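Local coordinates for tannase (Fusobacterium nucleatum subsp. nucleatum ATCC 25586, PDB 6YQ4), which probably hydrolyses the ester bonds of gallotannins, as tannases do, giving the bacterium a means of detoxifying these plant polyphenols, at residues 310-315 against 333-338; 322-327 against 341-346; 442-447 against 474-479. All coordinates share one frame; numbering follows the deposited sequence.

Contact 1: 310-315 against 333-338; sequences SANRAL and NKVVAV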
# COMPACT_ATOMS: atom_id res chain seq x y z
N SER A 310 -2.47 -20.59 4.12
CA SER A 310 -3.54 -20.10 3.25
C SER A 310 -4.38 -21.24 2.68
O SER A 310 -5.61 -21.22 2.78
CB SER A 310 -2.95 -19.26 2.11
OG SER A 310 -3.99 -18.88 1.20
N ALA A 311 -3.74 -22.25 2.06
CA ALA A 311 -4.49 -23.36 1.48
C ALA A 311 -5.26 -24.16 2.54
O ALA A 311 -6.34 -24.70 2.24
CB ALA A 311 -3.56 -24.28 0.70
N ASN A 312 -4.75 -24.26 3.76
CA ASN A 312 -5.50 -25.00 4.78
C ASN A 312 -6.73 -24.25 5.27
O ASN A 312 -7.74 -24.87 5.61
CB ASN A 312 -4.60 -25.34 5.95
CG ASN A 312 -3.82 -26.58 5.69
OD1 ASN A 312 -4.28 -27.45 4.93
ND2 ASN A 312 -2.64 -26.68 6.28
N ARG A 313 -6.66 -22.91 5.32
CA ARG A 313 -7.87 -22.15 5.61
C ARG A 313 -8.89 -22.34 4.50
O ARG A 313 -10.08 -22.51 4.77
CB ARG A 313 -7.53 -20.68 5.81
CG ARG A 313 -8.74 -19.76 5.96
CD ARG A 313 -8.33 -18.40 6.55
NE ARG A 313 -7.95 -18.52 7.96
CZ ARG A 313 -6.71 -18.42 8.44
NH1 ARG A 313 -6.48 -18.54 9.75
NH2 ARG A 313 -5.69 -18.20 7.62
N ALA A 314 -8.44 -22.32 3.25
CA ALA A 314 -9.35 -22.51 2.13
C ALA A 314 -10.07 -23.85 2.23
O ALA A 314 -11.29 -23.92 2.07
CB ALA A 314 -8.58 -22.42 0.81
N LEU A 315 -9.32 -24.92 2.51
CA LEU A 315 -9.93 -26.23 2.71
C LEU A 315 -11.01 -26.19 3.78
O LEU A 315 -12.13 -26.68 3.57
CB LEU A 315 -8.85 -27.25 3.06
CG LEU A 315 -7.95 -27.64 1.88
CD1 LEU A 315 -6.88 -28.65 2.31
CD2 LEU A 315 -8.79 -28.19 0.74
N ASN A 333 -6.24 -34.97 4.34
CA ASN A 333 -6.91 -33.80 3.80
C ASN A 333 -6.51 -32.51 4.51
O ASN A 333 -7.31 -31.58 4.66
CB ASN A 333 -8.43 -33.98 3.81
CG ASN A 333 -8.98 -34.29 2.44
OD1 ASN A 333 -9.09 -33.40 1.59
ND2 ASN A 333 -9.32 -35.55 2.21
N LYS A 334 -5.26 -32.46 4.98
CA LYS A 334 -4.61 -31.21 5.35
C LYS A 334 -3.33 -31.06 4.54
O LYS A 334 -2.62 -32.04 4.31
CB LYS A 334 -4.30 -31.13 6.85
CG LYS A 334 -5.52 -31.08 7.76
CD LYS A 334 -5.30 -31.84 9.06
CE LYS A 334 -6.59 -32.45 9.59
NZ LYS A 334 -6.66 -33.93 9.33
N VAL A 335 -3.06 -29.84 4.08
CA VAL A 335 -1.78 -29.55 3.46
C VAL A 335 -0.72 -29.53 4.55
O VAL A 335 -0.82 -28.75 5.50
CB VAL A 335 -1.82 -28.22 2.69
CG1 VAL A 335 -0.44 -27.83 2.16
CG2 VAL A 335 -2.86 -28.28 1.57
N VAL A 336 0.28 -30.41 4.46
CA VAL A 336 1.37 -30.43 5.43
C VAL A 336 2.69 -29.91 4.88
O VAL A 336 3.61 -29.67 5.67
CB VAL A 336 1.57 -31.84 6.04
CG1 VAL A 336 0.26 -32.35 6.68
CG2 VAL A 336 2.09 -32.83 4.99
N ALA A 337 2.80 -29.70 3.58
CA ALA A 337 4.02 -29.18 2.98
C ALA A 337 3.67 -28.54 1.65
O ALA A 337 2.74 -28.99 0.97
CB ALA A 337 5.08 -30.28 2.78
N VAL A 338 4.40 -27.48 1.30
CA VAL A 338 4.20 -26.72 0.06
C VAL A 338 5.55 -26.55 -0.62
O VAL A 338 6.46 -25.93 -0.05
CB VAL A 338 3.58 -25.34 0.31
CG1 VAL A 338 3.62 -24.49 -0.97
CG2 VAL A 338 2.17 -25.48 0.80
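Leu315, on helix 298-316, meets the opposite segment first at Asn333, where its CD1 methyl lies 3.8 Å from the carbonyl O. Lys334 follows with little to offer the helix: its bent chain turns back, and NZ is hydrogen-bonded to the carbonyl O of Asn332. Val335 then carries most of the strand's share of the contact. Its peptide N-H and C=O are both gripped by one side-chain amide, that of Asn312. Val335 N donates to Asn312 OD1 at 2.8 Å, on a lone pair in the carbonyl plane. Asn312 ND2 returns a straighter bond to Val335 O at 2.9 Å (N-H...O 166°), with the acceptor close to the plane of the amide. CG of Asn312 stands anti to its carbonyl carbon, beside the backbone N (chi1 -84°), and from there the two bonds together fix the rotation of the amide. Beside this pair of bonds the Val335 side chain faces the helix: CB is 3.4 Å from Asn312 OD1, and CG2, anti to the carbonyl carbon, sits 4.2 Å from Ala311 CB and 4.1 Å from Leu315 CD1. The Leu315 and Val335 side chains cross at about a right angle. Further on, Val336 points away from the helix, and with Ala337 it pairs with Thr329 in a classic beta bulge. Val338 packs on Ser304, Ile307 and Arg308 earlier in the same helix. The arrangement is that of a small antiparallel hairpin, strands 328-330 and 335-338, laid against a helix whose asparagine binds the strand backbone at two points.

Contact 2: 322-327 against 341-346; sequences SQFKKA and DVYTHI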
# COMPACT_ATOMS: atom_id res chain seq x y z
N SER A 322 -7.67 -27.31 -6.04
CA SER A 322 -7.41 -28.18 -7.18
C SER A 322 -6.25 -27.77 -8.09
O SER A 322 -5.26 -28.51 -8.22
CB SER A 322 -8.71 -28.28 -8.00
OG SER A 322 -8.47 -28.44 -9.38
N GLN A 323 -6.36 -26.60 -8.72
CA GLN A 323 -5.33 -26.12 -9.63
C GLN A 323 -3.93 -26.13 -9.04
O GLN A 323 -2.96 -26.15 -9.80
CB GLN A 323 -5.67 -24.70 -10.08
CG GLN A 323 -7.16 -24.43 -10.15
CD GLN A 323 -7.50 -22.94 -10.09
OE1 GLN A 323 -6.66 -22.09 -10.41
NE2 GLN A 323 -8.72 -22.63 -9.68
N PHE A 324 -3.78 -26.13 -7.72
CA PHE A 324 -2.47 -26.00 -7.10
C PHE A 324 -2.03 -27.22 -6.31
O PHE A 324 -0.94 -27.19 -5.71
CB PHE A 324 -2.46 -24.76 -6.19
CG PHE A 324 -2.62 -23.48 -6.95
CD1 PHE A 324 -3.89 -23.03 -7.33
CD2 PHE A 324 -1.51 -22.72 -7.31
CE1 PHE A 324 -4.05 -21.84 -8.05
CE2 PHE A 324 -1.66 -21.53 -8.02
CZ PHE A 324 -2.93 -21.10 -8.39
N LYS A 325 -2.80 -28.31 -6.32
CA LYS A 325 -2.43 -29.50 -5.56
C LYS A 325 -1.09 -30.10 -5.99
O LYS A 325 -0.45 -30.78 -5.18
CB LYS A 325 -3.53 -30.56 -5.68
CG LYS A 325 -4.93 -30.04 -5.36
CD LYS A 325 -6.01 -31.12 -5.56
CE LYS A 325 -6.94 -31.27 -4.33
NZ LYS A 325 -7.87 -32.45 -4.41
N LYS A 326 -0.62 -29.86 -7.22
CA LYS A 326 0.65 -30.46 -7.63
C LYS A 326 1.84 -29.93 -6.83
O LYS A 326 2.88 -30.59 -6.77
CB LYS A 326 0.87 -30.23 -9.13
CG LYS A 326 1.35 -28.83 -9.52
CD LYS A 326 1.45 -28.64 -11.04
CE LYS A 326 2.29 -29.71 -11.71
NZ LYS A 326 2.54 -29.46 -13.17
N ALA A 327 1.71 -28.77 -6.20
CA ALA A 327 2.75 -28.24 -5.33
C ALA A 327 2.56 -28.63 -3.86
O ALA A 327 3.38 -28.23 -3.01
CB ALA A 327 2.81 -26.71 -5.45
N ASP A 341 8.65 -23.47 -4.97
CA ASP A 341 9.07 -23.32 -6.37
C ASP A 341 7.96 -23.76 -7.32
O ASP A 341 7.55 -23.02 -8.21
CB ASP A 341 10.34 -24.12 -6.63
CG ASP A 341 11.60 -23.44 -6.09
OD1 ASP A 341 11.51 -22.27 -5.60
OD2 ASP A 341 12.67 -24.08 -6.16
N VAL A 342 7.46 -24.99 -7.13
CA VAL A 342 6.39 -25.49 -7.97
C VAL A 342 5.18 -24.56 -7.90
O VAL A 342 4.53 -24.29 -8.92
CB VAL A 342 6.02 -26.93 -7.56
CG1 VAL A 342 4.87 -27.47 -8.44
CG2 VAL A 342 7.24 -27.84 -7.63
N TYR A 343 4.88 -24.05 -6.70
CA TYR A 343 3.68 -23.23 -6.51
C TYR A 343 3.74 -21.96 -7.36
O TYR A 343 2.71 -21.51 -7.88
CB TYR A 343 3.51 -22.87 -5.03
CG TYR A 343 2.32 -21.96 -4.76
CD1 TYR A 343 1.03 -22.47 -4.68
CD2 TYR A 343 2.49 -20.58 -4.62
CE1 TYR A 343 -0.06 -21.64 -4.44
CE2 TYR A 343 1.41 -19.74 -4.39
CZ TYR A 343 0.14 -20.27 -4.30
OH TYR A 343 -0.95 -19.46 -4.04
N THR A 344 4.92 -21.37 -7.50
CA THR A 344 5.06 -20.09 -8.19
C THR A 344 5.12 -20.23 -9.71
O THR A 344 5.00 -19.22 -10.41
CB THR A 344 6.31 -19.36 -7.69
OG1 THR A 344 7.41 -20.28 -7.66
CG2 THR A 344 6.07 -18.85 -6.29
N HIS A 345 5.29 -21.46 -10.23
CA HIS A 345 5.35 -21.70 -11.66
C HIS A 345 4.01 -22.13 -12.24
O HIS A 345 3.97 -22.65 -13.36
CB HIS A 345 6.41 -22.77 -11.94
CG HIS A 345 7.81 -22.23 -11.94
ND1 HIS A 345 8.29 -21.44 -10.91
CD2 HIS A 345 8.81 -22.33 -12.84
CE1 HIS A 345 9.53 -21.10 -11.18
NE2 HIS A 345 9.87 -21.63 -12.34
N ILE A 346 2.93 -21.95 -11.50
CA ILE A 346 1.67 -22.58 -11.88
C ILE A 346 0.92 -21.65 -12.82
O ILE A 346 0.64 -22.02 -13.97
CB ILE A 346 0.87 -22.98 -10.62
CG1 ILE A 346 1.40 -24.33 -10.11
CG2 ILE A 346 -0.63 -23.06 -10.92
CD1 ILE A 346 0.58 -24.97 -9.00
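Phe324 and Ala327 belong to the loop that joins helix 298-316 to the hairpin strand 328-330, and they pack on Val342, Tyr343 and Ile346 of the short helix 340-344 and the turn after it. The hairpin lies between the two segments in the chain, so the contact closes the elements at its two ends onto each other. At the hairpin end, the Ala327 methyl CB fits against the helix backbone, 3.6 Å from Tyr343 N, and also touches Val342 CG1 at 3.7 Å. That methyl is also met by Lys326 CG at 3.9 Å, the Lys326 and Val342 side chains crossing at about a right angle. Phe324 fills the other end. Its ring atom CD2 is approached from two directions, by Tyr343 CE1 at 3.4 Å and by Ile346 CD1 at 3.5 Å, while Ile346 CG2 presses on the neighbouring CE2 at 3.4 Å. The Phe324 and Tyr343 rings lie oblique to each other, with centroids 5.2 Å apart and planes at 39°. Tyr343 CG, anti to the backbone N (chi1 177°), starts its ring off beside the carbonyl carbon. Ile346 chi2 is near anti (-171°), extending CD1 to the loop backbone, 3.8 Å from Gln323 O. Beyond the two segments, Trp472 meets the Phe324 ring edge-to-face. The interface is held by van der Waals packing, mostly carbon on carbon; the two segments exchange no hydrogen bonds, and the polar bonds nearby are made to other parts of the chain: Ala327 pairs by its backbone with Asn339, and Tyr343 OH bonds Ala442 O.

Contact 3: 442-447 against 474-479; sequences AIDKDT and QGHGGD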
# COMPACT_ATOMS: atom_id res chain seq x y z
N ALA A 442 -2.92 -14.79 -2.36
CA ALA A 442 -2.11 -15.93 -2.77
C ALA A 442 -1.92 -16.05 -4.29
O ALA A 442 -0.98 -16.72 -4.72
CB ALA A 442 -2.74 -17.21 -2.19
N ILE A 443 -2.78 -15.44 -5.11
CA ILE A 443 -2.57 -15.39 -6.56
C ILE A 443 -2.28 -13.96 -7.03
O ILE A 443 -2.47 -13.66 -8.21
CB ILE A 443 -3.74 -16.00 -7.35
CG1 ILE A 443 -5.03 -15.20 -7.15
CG2 ILE A 443 -3.93 -17.45 -7.01
CD1 ILE A 443 -6.16 -15.66 -8.02
N ASP A 444 -1.82 -13.10 -6.13
CA ASP A 444 -1.45 -11.72 -6.46
C ASP A 444 -0.02 -11.70 -6.98
O ASP A 444 0.94 -11.95 -6.24
CB ASP A 444 -1.59 -10.84 -5.23
CG ASP A 444 -1.41 -9.35 -5.53
OD1 ASP A 444 -0.73 -8.98 -6.51
OD2 ASP A 444 -1.99 -8.55 -4.77
N LYS A 445 0.15 -11.36 -8.26
CA LYS A 445 1.47 -11.32 -8.86
C LYS A 445 1.85 -9.91 -9.28
O LYS A 445 2.78 -9.74 -10.07
CB LYS A 445 1.56 -12.29 -10.03
CG LYS A 445 1.29 -13.73 -9.61
CD LYS A 445 1.41 -14.66 -10.82
CE LYS A 445 1.16 -16.10 -10.43
NZ LYS A 445 0.74 -16.89 -11.62
N ASP A 446 1.18 -8.89 -8.73
CA ASP A 446 1.61 -7.52 -9.00
C ASP A 446 2.91 -7.21 -8.30
O ASP A 446 3.68 -6.35 -8.77
CB ASP A 446 0.53 -6.53 -8.59
CG ASP A 446 -0.58 -6.40 -9.65
OD1 ASP A 446 -1.28 -7.40 -9.95
OD2 ASP A 446 -0.74 -5.29 -10.20
N THR A 447 3.17 -7.88 -7.19
CA THR A 447 4.47 -7.85 -6.53
C THR A 447 4.71 -9.22 -5.91
O THR A 447 3.79 -10.03 -5.76
CB THR A 447 4.57 -6.74 -5.48
OG1 THR A 447 5.93 -6.65 -5.04
CG2 THR A 447 3.68 -7.02 -4.28
N GLN A 474 -7.03 -15.08 -4.10
CA GLN A 474 -7.24 -13.64 -4.11
C GLN A 474 -6.11 -12.97 -4.89
O GLN A 474 -4.93 -13.19 -4.60
CB GLN A 474 -7.29 -13.10 -2.67
CG GLN A 474 -7.22 -11.58 -2.55
CD GLN A 474 -8.47 -10.91 -3.12
OE1 GLN A 474 -9.59 -11.18 -2.66
NE2 GLN A 474 -8.28 -10.05 -4.12
N GLY A 475 -6.48 -12.19 -5.89
CA GLY A 475 -5.53 -11.42 -6.66
C GLY A 475 -5.38 -10.02 -6.11
O GLY A 475 -5.70 -9.74 -4.94
N HIS A 476 -4.87 -9.12 -6.97
CA HIS A 476 -4.66 -7.74 -6.57
C HIS A 476 -6.00 -7.08 -6.24
O HIS A 476 -7.00 -7.29 -6.93
CB HIS A 476 -3.94 -6.97 -7.68
CG HIS A 476 -3.10 -5.82 -7.20
ND1 HIS A 476 -2.07 -5.97 -6.30
CD2 HIS A 476 -3.13 -4.50 -7.51
CE1 HIS A 476 -1.50 -4.80 -6.08
NE2 HIS A 476 -2.12 -3.90 -6.81
N GLY A 477 -6.03 -6.33 -5.14
CA GLY A 477 -7.23 -5.64 -4.73
C GLY A 477 -7.22 -5.39 -3.23
O GLY A 477 -6.32 -5.80 -2.51
N GLY A 478 -8.26 -4.69 -2.78
CA GLY A 478 -8.38 -4.35 -1.37
C GLY A 478 -9.85 -4.29 -0.99
O GLY A 478 -10.73 -4.33 -1.85
N ASP A 479 -10.09 -4.22 0.31
CA ASP A 479 -11.42 -3.99 0.88
C ASP A 479 -12.39 -5.11 0.53
O ASP A 479 -13.60 -4.87 0.44
CB ASP A 479 -12.01 -2.64 0.45
CG ASP A 479 -11.22 -1.46 0.97
OD1 ASP A 479 -11.54 -0.32 0.56
OD2 ASP A 479 -10.29 -1.65 1.80
O HOH W 1 -3.71 -8.74 -2.88
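Asp444 and His476 both hold CG anti to the backbone N (chi1 -172° and -152°), which starts carboxylate and imidazole toward each other between two loops at the C-terminal ends of strands 435-439 and 465-469. With His476 NE2 bonded to Ser166 OG, they are consistent with the acid and histidine of an alpha/beta-hydrolase Ser-His-Asp triad. His476 ND1 donates to Asp444 OD2 at 3.0 Å on the syn side, and OD2 lies near the ring plane although carboxylate and ring planes stand almost perpendicular. The other oxygen, OD1, accepts from Asp446 N at 2.9 Å in an Asx turn, so the acid is steadied by its own loop. That turn also sets Asp446 over one ring face: its carboxylate lies nearly parallel to the imidazole, and CB is 3.8 Å from the ring centroid in a CH-pi contact. Arg246 forms a salt bridge with Asp446 OD2, which also bonds a glycerol, probably from the crystallisation liquor. Upstream, Ile443 N donates to Gln474 O at 3.2 Å from above the carbonyl plane. Gln474 NE2 donates to Gly475 O at 2.7 Å, and a water gives one hydrogen to that same oxygen and the other to Asp444 OD2, 2.6 Å away.

The three contacts form a chain of packing that leads from the outlying hairpin to the probable active site. Contacts 1 and 2 interlock along the sequence, and their centres are about 13 Å apart; Val338 CG1 of the first lies 4.3 Å from Ala327 O of the second. Contact 2 reaches contact 3, about 17 Å between centres, through a probable hydrogen bond of 2.8 Å from Tyr343 OH to Ala442 O and through Phe324 CZ, 4.0 Å from Ile443 CG2. Contact 1 touches it more lightly, Ser310 OG lying 4.0 Å from Ala442 CB. Trp472, just before 474-479, packs on both outer contacts. The magnesium site at Asp150, Met153 and Gly155 lies away from all three.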